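Local structure of R.MvaI (Kocuria varians, 2OA9) at residues E6-V18 and L41-H55. The protein is a monomeric restriction endonuclease that recognizes its DNA target asymmetrically and probably cuts it with the help of bound metal ions. Residues are numbered along the deposited sequence; the frame is centred on the assembly and turned at random.
With CD (cadmium ion), chain I; CD (cadmium ion), chain J.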
loop_
_atom_site.group_PDB
_atom_site.type_symbol
_atom_site.label_atom_id
_atom_site.label_comp_id
_atom_site.label_asym_id
_atom_site.label_seq_id
_atom_site.Cartn_x
_atom_site.Cartn_y
_atom_site.Cartn_z
ATOM N N GLU A 6 -4.989 -15.742 -17.971
ATOM C CA GLU A 6 -3.896 -15.964 -18.927
ATOM C C GLU A 6 -2.644 -15.239 -18.481
ATOM O O GLU A 6 -1.552 -15.761 -18.562
ATOM C CB GLU A 6 -4.246 -15.483 -20.350
ATOM C CG GLU A 6 -5.478 -16.091 -20.964
ATOM C CD GLU A 6 -5.419 -16.117 -22.478
ATOM O OE1 GLU A 6 -5.269 -15.039 -23.078
ATOM O OE2 GLU A 6 -5.529 -17.199 -23.064
ATOM N N TYR A 7 -2.799 -14.019 -18.016
ATOM C CA TYR A 7 -1.627 -13.234 -17.634
ATOM C C TYR A 7 -0.921 -13.854 -16.430
ATOM O O TYR A 7 0.300 -14.016 -16.410
ATOM C CB TYR A 7 -2.026 -11.787 -17.321
ATOM C CG TYR A 7 -0.859 -10.896 -17.007
ATOM C CD1 TYR A 7 -0.094 -10.361 -18.032
ATOM C CD2 TYR A 7 -0.530 -10.595 -15.713
ATOM C CE1 TYR A 7 0.989 -9.545 -17.774
ATOM C CE2 TYR A 7 0.554 -9.749 -15.435
ATOM C CZ TYR A 7 1.296 -9.236 -16.482
ATOM O OH TYR A 7 2.366 -8.404 -16.217
ATOM N N LEU A 8 -1.712 -14.208 -15.431
ATOM C CA LEU A 8 -1.168 -14.832 -14.262
ATOM C C LEU A 8 -0.484 -16.146 -14.579
ATOM O O LEU A 8 0.547 -16.475 -13.988
ATOM C CB LEU A 8 -2.292 -15.027 -13.233
ATOM C CG LEU A 8 -1.837 -15.537 -11.871
ATOM C CD1 LEU A 8 -0.730 -14.667 -11.270
ATOM C CD2 LEU A 8 -2.998 -15.613 -10.927
ATOM N N ASN A 9 -1.042 -16.939 -15.492
ATOM C CA ASN A 9 -0.391 -18.173 -15.885
ATOM C C ASN A 9 1.029 -17.906 -16.369
ATOM O O ASN A 9 1.962 -18.615 -15.973
ATOM C CB ASN A 9 -1.214 -18.880 -16.969
ATOM C CG ASN A 9 -0.466 -20.079 -17.652
ATOM O OD1 ASN A 9 -0.268 -21.087 -17.039
ATOM N ND2 ASN A 9 -0.134 -19.929 -18.905
ATOM N N LEU A 10 1.181 -16.898 -17.206
ATOM C CA LEU A 10 2.500 -16.535 -17.762
ATOM C C LEU A 10 3.456 -15.971 -16.703
ATOM O O LEU A 10 4.623 -16.303 -16.675
ATOM C CB LEU A 10 2.369 -15.532 -18.933
ATOM C CG LEU A 10 1.790 -16.194 -20.188
ATOM C CD1 LEU A 10 1.410 -15.160 -21.237
ATOM C CD2 LEU A 10 2.748 -17.233 -20.777
ATOM N N LEU A 11 2.946 -15.111 -15.833
ATOM C CA LEU A 11 3.745 -14.548 -14.763
ATOM C C LEU A 11 4.228 -15.627 -13.818
ATOM O O LEU A 11 5.412 -15.642 -13.463
ATOM C CB LEU A 11 2.982 -13.434 -14.059
ATOM C CG LEU A 11 3.673 -12.852 -12.806
ATOM C CD1 LEU A 11 4.999 -12.233 -13.231
ATOM C CD2 LEU A 11 2.708 -11.912 -12.140
ATOM N N LYS A 12 3.341 -16.539 -13.422
ATOM C CA LYS A 12 3.743 -17.648 -12.547
ATOM C C LYS A 12 4.792 -18.509 -13.238
ATOM O O LYS A 12 5.727 -18.928 -12.590
ATOM C CB LYS A 12 2.580 -18.507 -12.064
ATOM C CG LYS A 12 1.622 -17.794 -11.153
ATOM C CD LYS A 12 0.409 -18.677 -10.867
ATOM C CE LYS A 12 -0.579 -18.091 -9.869
ATOM N NZ LYS A 12 -1.924 -18.704 -9.955
ATOM N N GLU A 13 4.593 -18.802 -14.523
ATOM C CA GLU A 13 5.567 -19.579 -15.280
ATOM C C GLU A 13 6.928 -18.902 -15.305
ATOM O O GLU A 13 7.948 -19.565 -15.125
ATOM C CB GLU A 13 5.037 -19.892 -16.686
ATOM C CG GLU A 13 6.022 -20.580 -17.626
ATOM C CD GLU A 13 5.415 -21.029 -18.943
ATOM O OE1 GLU A 13 4.287 -20.627 -19.277
ATOM O OE2 GLU A 13 6.094 -21.839 -19.641
ATOM N N ALA A 14 6.922 -17.595 -15.522
ATOM C CA ALA A 14 8.155 -16.813 -15.568
ATOM C C ALA A 14 8.881 -16.880 -14.217
ATOM O O ALA A 14 10.084 -17.120 -14.166
ATOM C CB ALA A 14 7.860 -15.378 -15.967
ATOM N N ILE A 15 8.156 -16.660 -13.131
ATOM C CA ILE A 15 8.764 -16.712 -11.792
ATOM C C ILE A 15 9.246 -18.136 -11.465
ATOM O O ILE A 15 10.322 -18.330 -10.918
ATOM C CB ILE A 15 7.780 -16.182 -10.757
ATOM C CG1 ILE A 15 7.570 -14.685 -10.938
ATOM C CG2 ILE A 15 8.237 -16.485 -9.344
ATOM C CD1 ILE A 15 6.410 -14.110 -10.157
ATOM N N GLN A 16 8.471 -19.147 -11.831
ATOM C CA GLN A 16 8.850 -20.514 -11.627
ATOM C C GLN A 16 10.146 -20.851 -12.380
ATOM O O GLN A 16 10.988 -21.567 -11.852
ATOM C CB GLN A 16 7.709 -21.436 -12.070
ATOM C CG GLN A 16 8.003 -22.903 -11.789
ATOM C CD GLN A 16 7.799 -23.259 -10.346
ATOM O OE1 GLN A 16 6.654 -23.305 -9.880
ATOM N NE2 GLN A 16 8.898 -23.511 -9.615
ATOM N N ASN A 17 10.314 -20.325 -13.589
ATOM C CA ASN A 17 11.513 -20.543 -14.354
ATOM C C ASN A 17 12.715 -19.857 -13.761
ATOM O O ASN A 17 13.805 -20.402 -13.821
ATOM C CB ASN A 17 11.351 -20.060 -15.793
ATOM C CG ASN A 17 10.419 -20.952 -16.623
ATOM O OD1 ASN A 17 10.105 -22.079 -16.244
ATOM N ND2 ASN A 17 9.987 -20.445 -17.744
ATOM N N VAL A 18 12.534 -18.665 -13.197
ATOM C CA VAL A 18 13.663 -17.998 -12.544
ATOM C C VAL A 18 14.057 -18.803 -11.289
ATOM O O VAL A 18 15.242 -19.132 -11.057
ATOM C CB VAL A 18 13.313 -16.526 -12.191
ATOM C CG1 VAL A 18 14.408 -15.940 -11.274
ATOM C CG2 VAL A 18 13.147 -15.698 -13.394
ATOM N N LEU A 41 16.082 -11.052 -14.573
ATOM C CA LEU A 41 15.830 -12.391 -15.048
ATOM C C LEU A 41 14.377 -12.500 -15.516
ATOM O O LEU A 41 14.056 -13.186 -16.480
ATOM C CB LEU A 41 16.141 -13.391 -13.941
ATOM C CG LEU A 41 17.617 -13.550 -13.557
ATOM C CD1 LEU A 41 17.757 -14.227 -12.207
ATOM C CD2 LEU A 41 18.387 -14.305 -14.636
ATOM N N LEU A 42 13.502 -11.778 -14.832
ATOM C CA LEU A 42 12.104 -11.772 -15.180
ATOM C C LEU A 42 11.910 -11.093 -16.531
ATOM O O LEU A 42 11.111 -11.542 -17.339
ATOM C CB LEU A 42 11.304 -11.072 -14.079
ATOM C CG LEU A 42 9.806 -11.112 -14.093
ATOM C CD1 LEU A 42 9.319 -12.550 -14.118
ATOM C CD2 LEU A 42 9.276 -10.407 -12.875
ATOM N N GLU A 43 12.679 -10.023 -16.781
ATOM C CA GLU A 43 12.677 -9.359 -18.063
ATOM C C GLU A 43 13.072 -10.328 -19.187
ATOM O O GLU A 43 12.477 -10.301 -20.236
ATOM C CB GLU A 43 13.615 -8.143 -18.023
ATOM C CG GLU A 43 13.664 -7.332 -19.315
ATOM C CD GLU A 43 12.348 -6.659 -19.658
ATOM O OE1 GLU A 43 11.514 -6.398 -18.753
ATOM O OE2 GLU A 43 12.149 -6.381 -20.857
ATOM N N LYS A 44 14.057 -11.190 -18.956
ATOM C CA LYS A 44 14.446 -12.203 -19.939
ATOM C C LYS A 44 13.369 -13.249 -20.197
ATOM O O LYS A 44 13.237 -13.737 -21.305
ATOM C CB LYS A 44 15.730 -12.927 -19.521
ATOM C CG LYS A 44 16.969 -12.090 -19.616
ATOM C CD LYS A 44 18.153 -12.745 -18.896
ATOM N N GLU A 45 12.592 -13.603 -19.178
ATOM C CA GLU A 45 11.433 -14.462 -19.396
ATOM C C GLU A 45 10.310 -13.927 -20.293
ATOM O O GLU A 45 9.566 -14.712 -20.892
ATOM C CB GLU A 45 10.820 -14.886 -18.059
ATOM C CG GLU A 45 11.628 -15.906 -17.282
ATOM C CD GLU A 45 11.925 -17.158 -18.100
ATOM O OE1 GLU A 45 13.111 -17.376 -18.409
ATOM O OE2 GLU A 45 10.989 -17.891 -18.496
ATOM N N GLU A 46 10.125 -12.618 -20.390
ATOM C CA GLU A 46 9.153 -12.085 -21.375
ATOM C C GLU A 46 9.394 -12.642 -22.775
ATOM O O GLU A 46 8.476 -13.126 -23.428
ATOM C CB GLU A 46 9.211 -10.557 -21.450
ATOM C CG GLU A 46 8.670 -9.841 -20.224
ATOM C CD GLU A 46 8.952 -8.343 -20.247
ATOM O OE1 GLU A 46 9.470 -7.834 -21.291
ATOM O OE2 GLU A 46 8.664 -7.664 -19.228
ATOM N N ASP A 47 10.644 -12.572 -23.232
ATOM C CA ASP A 47 11.020 -13.077 -24.552
ATOM C C ASP A 47 10.870 -14.592 -24.659
ATOM O O ASP A 47 10.315 -15.104 -25.639
ATOM C CB ASP A 47 12.477 -12.686 -24.866
ATOM N N ASN A 48 11.359 -15.312 -23.645
ATOM C CA ASN A 48 11.316 -16.771 -23.655
ATOM C C ASN A 48 9.920 -17.355 -23.627
ATOM O O ASN A 48 9.727 -18.500 -24.054
ATOM C CB ASN A 48 12.078 -17.340 -22.460
ATOM C CG ASN A 48 13.549 -17.331 -22.663
ATOM O OD1 ASN A 48 14.021 -17.518 -23.779
ATOM N ND2 ASN A 48 14.301 -17.125 -21.575
ATOM N N LEU A 49 8.965 -16.586 -23.103
ATOM C CA LEU A 49 7.573 -17.001 -23.026
ATOM C C LEU A 49 6.692 -16.266 -24.019
ATOM O O LEU A 49 5.493 -16.564 -24.115
ATOM C CB LEU A 49 7.043 -16.758 -21.613
ATOM C CG LEU A 49 7.788 -17.529 -20.547
ATOM C CD1 LEU A 49 7.278 -17.118 -19.181
ATOM C CD2 LEU A 49 7.584 -19.019 -20.773
ATOM N N ASP A 50 7.281 -15.310 -24.738
ATOM C CA ASP A 50 6.521 -14.392 -25.588
ATOM C C ASP A 50 5.295 -13.950 -24.809
ATOM O O ASP A 50 4.141 -14.219 -25.187
ATOM C CB ASP A 50 6.151 -15.036 -26.938
ATOM C CG ASP A 50 7.318 -15.031 -27.938
ATOM O OD1 ASP A 50 8.326 -14.323 -27.691
ATOM O OD2 ASP A 50 7.318 -15.705 -28.997
ATOM N N ALA A 51 5.584 -13.311 -23.682
ATOM C CA ALA A 51 4.594 -12.819 -22.764
ATOM C C ALA A 51 4.520 -11.304 -22.903
ATOM O O ALA A 51 5.467 -10.672 -23.375
ATOM C CB ALA A 51 4.992 -13.193 -21.329
ATOM N N PRO A 52 3.401 -10.720 -22.484
ATOM C CA PRO A 52 3.326 -9.267 -22.341
ATOM C C PRO A 52 4.223 -8.861 -21.195
ATOM O O PRO A 52 4.740 -9.699 -20.471
ATOM C CB PRO A 52 1.853 -8.997 -22.017
ATOM C CG PRO A 52 1.334 -10.287 -21.441
ATOM C CD PRO A 52 2.138 -11.386 -22.093
ATOM N N ASP A 53 4.400 -7.569 -21.018
ATOM C CA ASP A 53 5.402 -7.084 -20.109
ATOM C C ASP A 53 5.015 -7.380 -18.684
ATOM O O ASP A 53 3.857 -7.239 -18.310
ATOM C CB ASP A 53 5.621 -5.588 -20.317
ATOM C CG ASP A 53 6.273 -5.302 -21.635
ATOM O OD1 ASP A 53 7.029 -6.172 -22.132
ATOM O OD2 ASP A 53 6.081 -4.246 -22.280
ATOM N N PHE A 54 6.004 -7.827 -17.922
ATOM C CA PHE A 54 5.876 -8.039 -16.494
ATOM C C PHE A 54 6.470 -6.804 -15.841
ATOM O O PHE A 54 7.460 -6.875 -15.128
ATOM C CB PHE A 54 6.667 -9.271 -16.053
ATOM C CG PHE A 54 6.254 -10.570 -16.739
ATOM C CD1 PHE A 54 7.217 -11.404 -17.293
ATOM C CD2 PHE A 54 4.941 -10.979 -16.754
ATOM C CE1 PHE A 54 6.863 -12.610 -17.894
ATOM C CE2 PHE A 54 4.580 -12.181 -17.374
ATOM C CZ PHE A 54 5.533 -12.997 -17.924
ATOM N N HIS A 55 5.877 -5.654 -16.113
ATOM C CA HIS A 55 6.402 -4.413 -15.579
ATOM C C HIS A 55 5.582 -4.015 -14.364
ATOM O O HIS A 55 4.471 -4.532 -14.139
ATOM C CB HIS A 55 6.360 -3.312 -16.651
ATOM C CG HIS A 55 7.323 -3.532 -17.778
ATOM N ND1 HIS A 55 7.459 -2.634 -18.813
ATOM C CD2 HIS A 55 8.176 -4.550 -18.049
ATOM C CE1 HIS A 55 8.370 -3.080 -19.661
ATOM N NE2 HIS A 55 8.821 -4.240 -19.219
HETATM CD CD CD I . 9.875 -5.740 -20.505
HETATM CD CD CD J . 7.759 -4.723 -23.801
HETATM O O HOH W 1 2.201 -6.773 -14.101
HETATM O O HOH W 2 9.510 -4.463 -22.359
#
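The hydroxyl of Y7 is gripped twice: its OH donates to D53 O at 2.8 Å and accepts a hydrogen bond from a water that also donates to H55 O. The donor is tilted a little out of the D53 carbonyl plane. With CG anti to the backbone N (chi1 -176°), the Y7 ring reaches past P52, whose CG meets the ring edge at CD1. F54 turns its edge toward the face of Y7 in an offset edge-to-face pair, centroids 6.0 Å apart and planes at 62°.

The F54 ring is buried against helix 6-18. A14 CB touches F54 CE1 at 3.5 Å. L11 CD1 makes an off-centre CH-pi contact, 4.2 Å from the F54 ring centroid. P52 O sits over the centre of one F54 face. Further along, L49 is a knob in the hole formed by L10, E13, A14 and N17. A14 CB also packs on E45 CB, where the helices come close. N17 ND2 donates to E45 OE2 at 2.8 Å, nearly straight at 173°, but from above the carboxylate plane. V18 CG2 rests on L41 CB at 3.8 Å.

A Schellman motif, with D50 at positive phi, closes the last turn of the helix that carries E45 and L49. The chain then runs on past L10 to Y7, and F54 comes back against L11. F54 N donates to E46 OE2, a second-shell bond to a cadmium ligand. E43, E46 and H55 bind one cadmium ion, D53 another, and one water bridges the two metals. D53 also belongs to a calcium site seen in this protein, consistent with the metal-dependent active site of a PD-(D/E)XK nuclease.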